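Local atomic coordinates of type IV pilus biogenesis protein PilB (Streptococcus sanguinis, PDB entry 7B7P), a protein that serves as a minor type IV pilin whose von Willebrand factor A-like domain carries a MIDAS metal site, with a direct role in adhesion. Residues 192-196 with 244-250; 169-175 with 250-256; 224-228 with 239-243; 283-287 with 375-379. Residues are numbered along the deposited sequence.

Contact 1: residues 192-196 with 244-250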
loop_
_atom_site.group_PDB
_atom_site.type_symbol
_atom_site.label_atom_id
_atom_site.label_comp_id
_atom_site.label_asym_id
_atom_site.label_seq_id
_atom_site.Cartn_x
_atom_site.Cartn_y
_atom_site.Cartn_z
ATOM N N MET A 192 16.192 -17.942 -5.596
ATOM C CA MET A 192 14.991 -18.618 -5.116
ATOM C C MET A 192 15.113 -19.020 -3.645
ATOM O O MET A 192 14.151 -18.869 -2.881
ATOM C CB MET A 192 14.675 -19.841 -5.978
ATOM C CG MET A 192 13.252 -20.316 -5.734
ATOM S SD MET A 192 12.045 -18.983 -6.075
ATOM C CE MET A 192 12.069 -19.092 -7.874
ATOM N N ASP A 193 16.282 -19.533 -3.226
ATOM C CA ASP A 193 16.472 -19.856 -1.810
ATOM C C ASP A 193 16.180 -18.638 -0.952
ATOM O O ASP A 193 15.409 -18.707 0.009
ATOM C CB ASP A 193 17.898 -20.363 -1.542
ATOM C CG ASP A 193 18.169 -21.715 -2.177
ATOM O OD1 ASP A 193 17.218 -22.520 -2.277
ATOM O OD2 ASP A 193 19.336 -21.973 -2.570
ATOM N N ILE A 194 16.749 -17.488 -1.325
ATOM C CA ILE A 194 16.550 -16.296 -0.512
ATOM C C ILE A 194 15.093 -15.849 -0.568
ATOM O O ILE A 194 14.514 -15.435 0.450
ATOM C CB ILE A 194 17.525 -15.189 -0.955
ATOM C CG1 ILE A 194 18.964 -15.683 -0.840
ATOM C CG2 ILE A 194 17.327 -13.925 -0.127
ATOM C CD1 ILE A 194 19.981 -14.701 -1.309
ATOM N N LEU A 195 14.465 -15.964 -1.746
ATOM C CA LEU A 195 13.076 -15.551 -1.888
ATOM C C LEU A 195 12.150 -16.404 -1.029
ATOM O O LEU A 195 11.239 -15.883 -0.377
ATOM C CB LEU A 195 12.654 -15.613 -3.357
ATOM C CG LEU A 195 11.201 -15.179 -3.593
ATOM C CD1 LEU A 195 10.873 -13.832 -2.906
ATOM C CD2 LEU A 195 10.910 -15.125 -5.098
ATOM N N ARG A 196 12.355 -17.723 -1.032
ATOM C CA ARG A 196 11.568 -18.589 -0.152
ATOM C C ARG A 196 11.625 -18.112 1.299
ATOM O O ARG A 196 10.586 -17.853 1.924
ATOM C CB ARG A 196 12.064 -20.020 -0.248
ATOM C CG ARG A 196 11.774 -20.696 -1.542
ATOM C CD ARG A 196 12.202 -22.108 -1.384
ATOM N NE ARG A 196 12.594 -22.773 -2.620
ATOM C CZ ARG A 196 11.759 -23.507 -3.347
ATOM N NH1 ARG A 196 10.495 -23.616 -2.966
ATOM N NH2 ARG A 196 12.186 -24.123 -4.448
ATOM N N ILE A 244 5.397 -22.401 0.063
ATOM C CA ILE A 244 6.550 -21.600 -0.321
ATOM C C ILE A 244 7.839 -22.363 -0.094
ATOM O O ILE A 244 8.795 -22.230 -0.874
ATOM C CB ILE A 244 6.533 -20.268 0.441
ATOM C CG1 ILE A 244 5.384 -19.405 -0.068
ATOM C CG2 ILE A 244 7.890 -19.558 0.343
ATOM C CD1 ILE A 244 5.334 -18.060 0.569
ATOM N N THR A 245 7.891 -23.200 0.947
ATOM C CA THR A 245 9.144 -23.878 1.252
ATOM C C THR A 245 9.251 -25.276 0.649
ATOM O O THR A 245 10.370 -25.788 0.521
ATOM C CB THR A 245 9.353 -23.923 2.764
ATOM O OG1 THR A 245 8.089 -24.097 3.415
ATOM C CG2 THR A 245 9.967 -22.608 3.235
ATOM N N LYS A 246 8.136 -25.893 0.253
ATOM C CA LYS A 246 8.196 -27.140 -0.510
ATOM C C LYS A 246 9.007 -26.941 -1.787
ATOM O O LYS A 246 8.769 -25.993 -2.543
ATOM C CB LYS A 246 6.781 -27.613 -0.850
ATOM C CG LYS A 246 6.679 -29.033 -1.396
ATOM C CD LYS A 246 5.319 -29.683 -1.067
ATOM C CE LYS A 246 5.260 -30.226 0.383
ATOM N NZ LYS A 246 3.926 -29.994 1.039
ATOM N N ARG A 247 9.959 -27.838 -2.043
ATOM C CA ARG A 247 10.956 -27.574 -3.077
ATOM C C ARG A 247 10.637 -28.204 -4.421
ATOM O O ARG A 247 11.425 -28.049 -5.361
ATOM C CB ARG A 247 12.346 -28.013 -2.605
ATOM C CG ARG A 247 12.878 -27.056 -1.561
ATOM C CD ARG A 247 14.383 -27.049 -1.417
ATOM N NE ARG A 247 14.922 -25.718 -1.097
ATOM C CZ ARG A 247 14.477 -24.881 -0.148
ATOM N NH1 ARG A 247 13.438 -25.179 0.647
ATOM N NH2 ARG A 247 15.093 -23.708 0.007
ATOM N N GLU A 248 9.510 -28.896 -4.550
ATOM C CA GLU A 248 8.994 -29.153 -5.887
ATOM C C GLU A 248 8.268 -27.937 -6.458
ATOM O O GLU A 248 8.022 -27.892 -7.667
ATOM C CB GLU A 248 8.070 -30.380 -5.883
ATOM C CG GLU A 248 7.111 -30.463 -4.699
ATOM C CD GLU A 248 7.506 -31.525 -3.672
ATOM O OE1 GLU A 248 8.589 -31.392 -3.048
ATOM O OE2 GLU A 248 6.726 -32.493 -3.491
ATOM N N ASN A 249 7.942 -26.954 -5.617
ATOM C CA ASN A 249 7.349 -25.691 -6.030
ATOM C C ASN A 249 8.428 -24.635 -6.269
ATOM O O ASN A 249 9.564 -24.753 -5.798
ATOM C CB ASN A 249 6.368 -25.191 -4.974
ATOM C CG ASN A 249 5.198 -26.123 -4.786
ATOM O OD1 ASN A 249 4.852 -26.892 -5.684
ATOM N ND2 ASN A 249 4.567 -26.047 -3.619
ATOM N N LEU A 250 8.046 -23.585 -7.006
ATOM C CA LEU A 250 8.934 -22.461 -7.315
ATOM C C LEU A 250 10.270 -22.942 -7.870
ATOM O O LEU A 250 11.327 -22.383 -7.576
ATOM C CB LEU A 250 9.169 -21.582 -6.091
ATOM C CG LEU A 250 7.971 -20.956 -5.394
ATOM C CD1 LEU A 250 8.402 -20.541 -3.990
ATOM C CD2 LEU A 250 7.456 -19.756 -6.185
#
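Residues 192-196 form part of the first turns of helix 191-209, while 244-250 holds the last two residues of helix 238-245 and the loop that leaves it; Lys-246 is the first residue to abandon helical angles. The backbones come closest at Arg-196 and Ile-244, whose CA atoms are 5.9 Å apart, and stand 7.5 Å apart between the CA atoms of Met-192 and Leu-250. The loop curls round the buried guanidinium of Arg-196. Arg-196 NH1 donates to Ile-244 O at 3.0 Å and to Asn-249 O at 3.2 Å, with a weak bond to Lys-246 O at 3.0 Å; Arg-196 NH2 also reaches Asn-249 O, at 3.0 Å. Leu-250 CB lies over one face of this group and Arg-247 CG over the other. Arg-247 folds back so that its NH2 makes a salt bridge with Asp-193 OD1 at 3.3 Å, whose hydrogen bond is weak, even though Arg-247 NH2 is only 3.7 Å from Arg-196 NE. Met-192 adds an apolar touch, SD to Leu-250 CB at 3.9 Å. One buried arginine fastens helix 191-209 to the end of helix 238-245 and the loop beyond by satisfying main-chain carbonyls, and Asp-193 offsets some of the crowded positive charge.

Contact 2: residues 169-175 with 250-256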
loop_
_atom_site.group_PDB
_atom_site.type_symbol
_atom_site.label_atom_id
_atom_site.label_comp_id
_atom_site.label_asym_id
_atom_site.label_seq_id
_atom_site.Cartn_x
_atom_site.Cartn_y
_atom_site.Cartn_z
ATOM N N ASP A 169 8.563 -14.290 -10.082
ATOM C CA ASP A 169 9.375 -14.776 -11.181
ATOM C C ASP A 169 10.032 -16.105 -10.787
ATOM O O ASP A 169 10.683 -16.204 -9.742
ATOM C CB ASP A 169 10.413 -13.693 -11.513
ATOM C CG ASP A 169 11.241 -13.975 -12.765
ATOM O OD1 ASP A 169 11.507 -15.138 -13.131
ATOM O OD2 ASP A 169 11.703 -12.984 -13.374
ATOM N N THR A 170 9.817 -17.139 -11.606
ATOM C CA THR A 170 10.421 -18.454 -11.413
ATOM C C THR A 170 11.250 -18.858 -12.622
ATOM O O THR A 170 11.400 -20.045 -12.904
ATOM C CB THR A 170 9.375 -19.543 -11.112
ATOM O OG1 THR A 170 8.556 -19.796 -12.266
ATOM C CG2 THR A 170 8.481 -19.185 -9.933
ATOM N N SER A 171 11.828 -17.888 -13.325
ATOM C CA SER A 171 12.670 -18.217 -14.466
ATOM C C SER A 171 13.964 -18.935 -14.026
ATOM O O SER A 171 14.315 -18.995 -12.843
ATOM C CB SER A 171 12.996 -16.956 -15.264
ATOM O OG SER A 171 13.814 -16.078 -14.526
ATOM N N GLY A 172 14.686 -19.471 -15.016
ATOM C CA GLY A 172 15.881 -20.248 -14.725
ATOM C C GLY A 172 16.972 -19.454 -14.033
ATOM O O GLY A 172 17.731 -20.003 -13.229
ATOM N N SER A 173 17.060 -18.152 -14.317
ATOM C CA SER A 173 18.031 -17.300 -13.637
ATOM C C SER A 173 17.877 -17.340 -12.115
ATOM O O SER A 173 18.826 -17.010 -11.389
ATOM C CB SER A 173 17.891 -15.855 -14.158
ATOM O OG SER A 173 16.679 -15.266 -13.701
ATOM N N MET A 174 16.707 -17.727 -11.608
ATOM C CA MET A 174 16.497 -17.725 -10.164
ATOM C C MET A 174 17.231 -18.869 -9.448
ATOM O O MET A 174 17.160 -18.950 -8.216
ATOM C CB MET A 174 15.003 -17.780 -9.850
ATOM C CG MET A 174 14.247 -16.525 -10.238
ATOM S SD MET A 174 14.504 -15.170 -9.110
ATOM C CE MET A 174 13.409 -15.613 -7.764
ATOM N N ASP A 175 17.939 -19.731 -10.185
ATOM C CA ASP A 175 18.841 -20.701 -9.581
ATOM C C ASP A 175 20.230 -20.149 -9.324
ATOM O O ASP A 175 20.998 -20.787 -8.602
ATOM C CB ASP A 175 18.992 -21.938 -10.465
ATOM C CG ASP A 175 18.115 -23.064 -10.028
ATOM O OD1 ASP A 175 17.716 -23.091 -8.830
ATOM O OD2 ASP A 175 17.816 -23.907 -10.897
ATOM N N LEU A 250 8.046 -23.585 -7.006
ATOM C CA LEU A 250 8.934 -22.461 -7.315
ATOM C C LEU A 250 10.270 -22.942 -7.870
ATOM O O LEU A 250 11.327 -22.383 -7.576
ATOM C CB LEU A 250 9.169 -21.582 -6.091
ATOM C CG LEU A 250 7.971 -20.956 -5.394
ATOM C CD1 LEU A 250 8.402 -20.541 -3.990
ATOM C CD2 LEU A 250 7.456 -19.756 -6.185
ATOM N N ASN A 251 10.232 -23.999 -8.660
ATOM C CA ASN A 251 11.460 -24.540 -9.203
ATOM C C ASN A 251 11.914 -23.698 -10.391
ATOM O O ASN A 251 11.150 -23.532 -11.347
ATOM C CB ASN A 251 11.252 -25.986 -9.608
ATOM C CG ASN A 251 12.533 -26.671 -9.936
ATOM O OD1 ASN A 251 12.760 -27.062 -11.080
ATOM N ND2 ASN A 251 13.408 -26.803 -8.938
ATOM N N PRO A 252 13.128 -23.144 -10.373
ATOM C CA PRO A 252 13.519 -22.195 -11.423
ATOM C C PRO A 252 13.661 -22.883 -12.769
ATOM O O PRO A 252 14.320 -23.920 -12.878
ATOM C CB PRO A 252 14.861 -21.644 -10.927
ATOM C CG PRO A 252 14.802 -21.826 -9.423
ATOM C CD PRO A 252 14.056 -23.122 -9.231
ATOM N N ASP A 253 13.025 -22.285 -13.793
ATOM C CA ASP A 253 13.035 -22.772 -15.175
ATOM C C ASP A 253 12.230 -21.840 -16.088
ATOM O O ASP A 253 11.181 -21.337 -15.679
ATOM C CB ASP A 253 12.468 -24.195 -15.256
ATOM C CG ASP A 253 12.592 -24.793 -16.643
ATOM O OD1 ASP A 253 13.737 -24.976 -17.124
ATOM O OD2 ASP A 253 11.536 -25.076 -17.257
ATOM N N GLY A 254 12.705 -21.600 -17.310
ATOM C CA GLY A 254 11.993 -20.762 -18.270
ATOM C C GLY A 254 12.523 -19.337 -18.382
ATOM O O GLY A 254 13.556 -18.962 -17.819
ATOM N N VAL A 255 11.776 -18.529 -19.141
ATOM C CA VAL A 255 12.093 -17.118 -19.366
ATOM C C VAL A 255 11.179 -16.243 -18.501
ATOM O O VAL A 255 10.639 -16.704 -17.496
ATOM C CB VAL A 255 11.977 -16.773 -20.863
ATOM C CG1 VAL A 255 13.166 -17.344 -21.617
ATOM C CG2 VAL A 255 10.656 -17.308 -21.436
ATOM N N THR A 256 10.996 -14.974 -18.866
ATOM C CA THR A 256 10.361 -13.999 -17.978
ATOM C C THR A 256 9.166 -13.361 -18.683
ATOM O O THR A 256 9.336 -12.514 -19.563
ATOM C CB THR A 256 11.392 -12.947 -17.531
ATOM O OG1 THR A 256 12.533 -13.615 -16.971
ATOM C CG2 THR A 256 10.803 -11.983 -16.481
#
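This is the DxSxS loop of a MIDAS motif, DTSGS at 169-173, lying against the loop that precedes helix 258-270. Asp-169, in the t rotamer, turns OD1 back onto its own loop: it accepts from Ser-171 N at 2.8 Å, an Asx turn, and from Ser-171 OG at 2.9 Å, which the p rotamer of Ser-171 brings round. Asp-169 OD2 is hydrogen-bonded to Thr-283 OG1 and Asp-284 N and sits 3.4 Å from Thr-256 CG2. Ser-173 is also p, but its CB points away from 250-256, and its hydroxyl bonds Asp-284. Thr-170, again p, lays CG2 on Leu-250 CD2 at 3.9 Å. Pro-252 is wedged against the 3-10 turn, with its CB 4.0 Å from Met-174 CB and its CG 3.2 Å from Asp-175 OD1; the m, m, m rotamer of Met-174 carries its tip away toward helix 191-209. Two main-chain bonds join the loops: Asp-253 N to Thr-170 O at 2.9 Å and Gly-172 N to Gly-254 O at 3.1 Å. At phi/psi 100/-173 a CB on Gly-254 would be jammed against the O of Asp-253, so the position calls for glycine. Ser-173 and Asp-284 are magnesium-binding residues of this protein, and the side chain of Ser-171 is about 3 Å from a bound magnesium ion; Thr-256 probably fills the MIDAS threonine position. Chemically, loop hydrogen bonds orient side chains to present oxygens to a metal.

Contact 3: residues 224-228 with 239-243; sequences KYIQQ and TIIAT
A classic beta bulge in edge strand 223-228 meets helix 238-245 here, on the surface of the von Willebrand factor A-like domain. Lys-224 and Tyr-225 are extended (phi/psi -149/143 and -80/116); the chain then turns a corner, with Ile-226 at -78/-43 and Gln-227 at -135/110, and both bulge residues face Leu-216. Residues 239-243 are regular helix, phi -60 to -81 and psi -32 to -48. The nearest CA atoms are those of Gln-227 and Thr-243, 7.4 Å apart. Ile-226 (chi1 -38°, chi2 -68°) sends CB toward the helix and rests CG2 on Thr-243 CG2 at 3.7 Å. Gln-227 is fully extended, t then t, and reaches along the helix so that its CD lies 4.4 Å from Ile-240 CD1 and 4.8 Å from Thr-243 OG1. Thr-243, with chi1 at -38°, donates OG1 to Thr-239 O at 3.0 Å, so its hydroxyl serves its own helix and leaves the methyl for Ile-226. The joint is thus van der Waals packing. Behind it, strand 212-219 pairs antiparallel with 223-228, and Ile-240 touches both Val-214 of that strand and Ile-203 of helix 191-209, while Tyr-225 leans on helix 258-270.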
loop_
_atom_site.group_PDB
_atom_site.type_symbol
_atom_site.label_atom_id
_atom_site.label_comp_id
_atom_site.label_asym_id
_atom_site.label_seq_id
_atom_site.Cartn_x
_atom_site.Cartn_y
_atom_site.Cartn_z
ATOM N N LYS A 224 1.612 -19.805 -13.565
ATOM C CA LYS A 224 1.012 -20.956 -12.907
ATOM C C LYS A 224 0.567 -20.542 -11.507
ATOM O O LYS A 224 1.236 -19.742 -10.843
ATOM C CB LYS A 224 1.999 -22.134 -12.840
ATOM C CG LYS A 224 1.536 -23.286 -11.952
ATOM C CD LYS A 224 2.693 -24.035 -11.252
ATOM C CE LYS A 224 2.236 -25.456 -10.842
ATOM N NZ LYS A 224 3.292 -26.248 -10.155
ATOM N N TYR A 225 -0.569 -21.076 -11.066
ATOM C CA TYR A 225 -0.980 -20.913 -9.683
ATOM C C TYR A 225 -0.210 -21.914 -8.823
ATOM O O TYR A 225 -0.343 -23.122 -9.009
ATOM C CB TYR A 225 -2.488 -21.118 -9.552
ATOM C CG TYR A 225 -3.328 -19.968 -10.056
ATOM C CD1 TYR A 225 -3.320 -18.740 -9.406
ATOM C CD2 TYR A 225 -4.140 -20.115 -11.176
ATOM C CE1 TYR A 225 -4.091 -17.683 -9.870
ATOM C CE2 TYR A 225 -4.916 -19.072 -11.639
ATOM C CZ TYR A 225 -4.887 -17.860 -10.991
ATOM O OH TYR A 225 -5.647 -16.823 -11.475
ATOM N N ILE A 226 0.629 -21.419 -7.918
ATOM C CA ILE A 226 1.242 -22.310 -6.938
ATOM C C ILE A 226 0.237 -22.621 -5.848
ATOM O O ILE A 226 0.096 -23.765 -5.419
ATOM C CB ILE A 226 2.529 -21.702 -6.355
ATOM C CG1 ILE A 226 3.328 -20.954 -7.428
ATOM C CG2 ILE A 226 3.403 -22.788 -5.729
ATOM C CD1 ILE A 226 3.920 -21.853 -8.488
ATOM N N GLN A 227 -0.481 -21.608 -5.395
ATOM C CA GLN A 227 -1.679 -21.774 -4.589
ATOM C C GLN A 227 -2.698 -20.820 -5.186
ATOM O O GLN A 227 -2.539 -19.600 -5.080
ATOM C CB GLN A 227 -1.434 -21.469 -3.112
ATOM C CG GLN A 227 -2.709 -21.489 -2.276
ATOM C CD GLN A 227 -2.455 -21.207 -0.809
ATOM O OE1 GLN A 227 -2.956 -20.230 -0.261
ATOM N NE2 GLN A 227 -1.668 -22.065 -0.166
ATOM N N GLN A 228 -3.731 -21.374 -5.828
ATOM C CA GLN A 228 -4.679 -20.537 -6.542
ATOM C C GLN A 228 -5.640 -19.838 -5.590
ATOM O O GLN A 228 -5.914 -18.644 -5.749
ATOM C CB GLN A 228 -5.444 -21.368 -7.573
ATOM C CG GLN A 228 -6.679 -20.676 -8.097
ATOM C CD GLN A 228 -7.163 -21.249 -9.419
ATOM O OE1 GLN A 228 -6.982 -22.433 -9.697
ATOM N NE2 GLN A 228 -7.783 -20.407 -10.238
ATOM N N THR A 239 -0.519 -23.291 6.058
ATOM C CA THR A 239 -0.714 -23.967 4.785
ATOM C C THR A 239 0.062 -23.285 3.660
ATOM O O THR A 239 0.551 -23.966 2.749
ATOM C CB THR A 239 -2.209 -24.055 4.475
ATOM O OG1 THR A 239 -2.637 -22.888 3.760
ATOM C CG2 THR A 239 -2.998 -24.156 5.782
ATOM N N ILE A 240 0.219 -21.958 3.713
ATOM C CA ILE A 240 0.950 -21.293 2.637
ATOM C C ILE A 240 2.462 -21.415 2.836
ATOM O O ILE A 240 3.208 -21.601 1.866
ATOM C CB ILE A 240 0.503 -19.826 2.486
ATOM C CG1 ILE A 240 1.283 -19.178 1.342
ATOM C CG2 ILE A 240 0.707 -19.053 3.775
ATOM C CD1 ILE A 240 0.489 -18.181 0.534
ATOM N N ILE A 241 2.942 -21.318 4.083
ATOM C CA ILE A 241 4.378 -21.457 4.321
ATOM C C ILE A 241 4.851 -22.826 3.868
ATOM O O ILE A 241 5.987 -22.983 3.402
ATOM C CB ILE A 241 4.714 -21.215 5.802
ATOM C CG1 ILE A 241 4.452 -19.768 6.188
ATOM C CG2 ILE A 241 6.168 -21.557 6.084
ATOM C CD1 ILE A 241 4.975 -19.425 7.571
ATOM N N ALA A 242 3.984 -23.833 3.979
ATOM C CA ALA A 242 4.316 -25.150 3.453
ATOM C C ALA A 242 4.534 -25.096 1.947
ATOM O O ALA A 242 5.482 -25.700 1.429
ATOM C CB ALA A 242 3.211 -26.148 3.808
ATOM N N THR A 243 3.668 -24.373 1.227
ATOM C CA THR A 243 3.826 -24.245 -0.221
ATOM C C THR A 243 5.127 -23.535 -0.582
ATOM O O THR A 243 5.884 -23.996 -1.446
ATOM C CB THR A 243 2.647 -23.490 -0.829
ATOM O OG1 THR A 243 1.432 -23.862 -0.165
ATOM C CG2 THR A 243 2.542 -23.808 -2.316
#

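Contact 4: residues 283-287 with 375-379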
loop_
_atom_site.group_PDB
_atom_site.type_symbol
_atom_site.label_atom_id
_atom_site.label_comp_id
_atom_site.label_asym_id
_atom_site.label_seq_id
_atom_site.Cartn_x
_atom_site.Cartn_y
_atom_site.Cartn_z
ATOM N N THR A 283 10.477 -9.767 -9.806
ATOM C CA THR A 283 11.137 -10.241 -11.010
ATOM C C THR A 283 12.629 -9.965 -10.914
ATOM O O THR A 283 13.061 -9.019 -10.247
ATOM C CB THR A 283 10.524 -9.605 -12.293
ATOM O OG1 THR A 283 11.159 -10.145 -13.457
ATOM C CG2 THR A 283 10.658 -8.106 -12.301
ATOM N N ASP A 284 13.413 -10.820 -11.579
ATOM C CA ASP A 284 14.869 -10.769 -11.532
ATOM C C ASP A 284 15.494 -10.623 -12.916
ATOM O O ASP A 284 16.693 -10.868 -13.074
ATOM C CB ASP A 284 15.423 -12.021 -10.842
ATOM C CG ASP A 284 15.552 -13.224 -11.801
ATOM O OD1 ASP A 284 14.701 -13.358 -12.706
ATOM O OD2 ASP A 284 16.499 -14.037 -11.648
ATOM N N GLY A 285 14.718 -10.240 -13.926
ATOM C CA GLY A 285 15.271 -10.244 -15.268
ATOM C C GLY A 285 14.525 -9.318 -16.202
ATOM O O GLY A 285 13.425 -8.838 -15.916
ATOM N N ILE A 286 15.154 -9.071 -17.337
ATOM C CA ILE A 286 14.520 -8.253 -18.364
ATOM C C ILE A 286 13.307 -8.993 -18.924
ATOM O O ILE A 286 13.420 -10.183 -19.289
ATOM C CB ILE A 286 15.507 -7.940 -19.469
ATOM C CG1 ILE A 286 16.801 -7.330 -18.920
ATOM C CG2 ILE A 286 14.829 -7.054 -20.520
ATOM C CD1 ILE A 286 17.927 -7.420 -19.972
ATOM N N PRO A 287 12.153 -8.346 -19.024
ATOM C CA PRO A 287 11.010 -8.956 -19.718
ATOM C C PRO A 287 11.385 -9.422 -21.118
ATOM O O PRO A 287 11.968 -8.681 -21.909
ATOM C CB PRO A 287 9.984 -7.817 -19.763
ATOM C CG PRO A 287 10.330 -6.952 -18.609
ATOM C CD PRO A 287 11.841 -7.001 -18.512
ATOM N N HIS A 375 22.014 -4.837 -15.028
ATOM C CA HIS A 375 21.242 -4.784 -16.259
ATOM C C HIS A 375 20.037 -5.709 -16.221
ATOM O O HIS A 375 19.133 -5.554 -17.047
ATOM C CB HIS A 375 22.119 -5.112 -17.480
ATOM C CG HIS A 375 22.371 -6.576 -17.673
ATOM N ND1 HIS A 375 23.539 -7.191 -17.272
ATOM C CD2 HIS A 375 21.600 -7.551 -18.215
ATOM C CE1 HIS A 375 23.474 -8.480 -17.548
ATOM N NE2 HIS A 375 22.311 -8.723 -18.128
ATOM N N GLU A 376 19.995 -6.653 -15.278
ATOM C CA GLU A 376 18.852 -7.555 -15.217
ATOM C C GLU A 376 17.619 -6.857 -14.672
ATOM O O GLU A 376 16.497 -7.266 -14.970
ATOM C CB GLU A 376 19.175 -8.786 -14.372
ATOM C CG GLU A 376 20.039 -9.804 -15.092
ATOM C CD GLU A 376 20.576 -10.891 -14.151
ATOM O OE1 GLU A 376 21.284 -11.790 -14.645
ATOM O OE2 GLU A 376 20.281 -10.848 -12.923
ATOM N N ILE A 377 17.785 -5.819 -13.872
ATOM C CA ILE A 377 16.623 -5.144 -13.347
ATOM C C ILE A 377 16.503 -3.739 -13.926
ATOM O O ILE A 377 15.779 -2.906 -13.383
ATOM C CB ILE A 377 16.624 -5.142 -11.809
ATOM C CG1 ILE A 377 18.001 -4.730 -11.279
ATOM C CG2 ILE A 377 16.223 -6.522 -11.290
ATOM C CD1 ILE A 377 17.931 -3.939 -9.995
ATOM N N ALA A 378 17.200 -3.469 -15.036
ATOM C CA ALA A 378 17.161 -2.141 -15.661
ATOM C C ALA A 378 15.804 -1.782 -16.286
ATOM O O ALA A 378 15.622 -0.643 -16.729
ATOM C CB ALA A 378 18.257 -2.033 -16.726
ATOM N N TYR A 379 14.842 -2.700 -16.339
ATOM C CA TYR A 379 13.514 -2.349 -16.824
ATOM C C TYR A 379 12.468 -2.529 -15.737
ATOM O O TYR A 379 11.275 -2.568 -16.034
ATOM C CB TYR A 379 13.171 -3.166 -18.069
ATOM C CG TYR A 379 14.172 -2.900 -19.140
ATOM C CD1 TYR A 379 14.101 -1.745 -19.916
ATOM C CD2 TYR A 379 15.242 -3.760 -19.324
ATOM C CE1 TYR A 379 15.053 -1.483 -20.882
ATOM C CE2 TYR A 379 16.199 -3.516 -20.261
ATOM C CZ TYR A 379 16.117 -2.381 -21.038
ATOM O OH TYR A 379 17.087 -2.188 -21.997
#
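Start at His-375, in a short 3-10 turn: its O is 3.5 Å from Ile-286 CG1, and the edge of its ring presents CD2 to Ile-286 CD1 at 4.1 Å. Glu-376 makes the closest backbone approach, with its CA 4.5 Å from that of Gly-285. Its O is 3.1 Å from Gly-285 C and 3.3 Å from Ile-286 N, but the angle is too poor for a hydrogen bond, and its CB lies 3.5 Å from Asp-284 O. The Glu-376 carboxylate bonds Ser-371 and forms a salt bridge with Arg-191, which also pairs with Asp-284. Ile-377 sets CG2 4.2 Å from Thr-283 O. Tyr-379, at the N-cap position of helix 380-388, rests CD2 on Ile-286 CG2 at 3.5 Å and CB on Pro-287 CD at 4.1 Å. Asp-284, a magnesium-binding residue bonded to Ser-173, belongs to the TDG loop of the MIDAS. Van der Waals contacts, centred on Ile-286, therefore join these loops, while the acids are tied together indirectly, through a shared arginine.

How the contacts relate
Contacts 2 and 4 meet at the MIDAS: Ser-173 OG is 2.4 Å from Asp-284 OD2 and Asp-169 OD2 2.9 Å from Thr-283 OG1, so loops 169-175 and 283-287 come together at one metal site although the contact centres are 13 Å apart. Contact 1 sits next to contact 2, sharing Leu-250 and linked by Met-192 N to Met-174 O at 3.0 Å, and uses helix 238-245 together with contact 3. The first, second and fourth are partly buried; contact 3 is a surface contact away from the metal. Chemistry follows place: arginine with carbonyls in contact 1, main-chain bonds in contact 2, and mainly van der Waals packing in contacts 3 and 4.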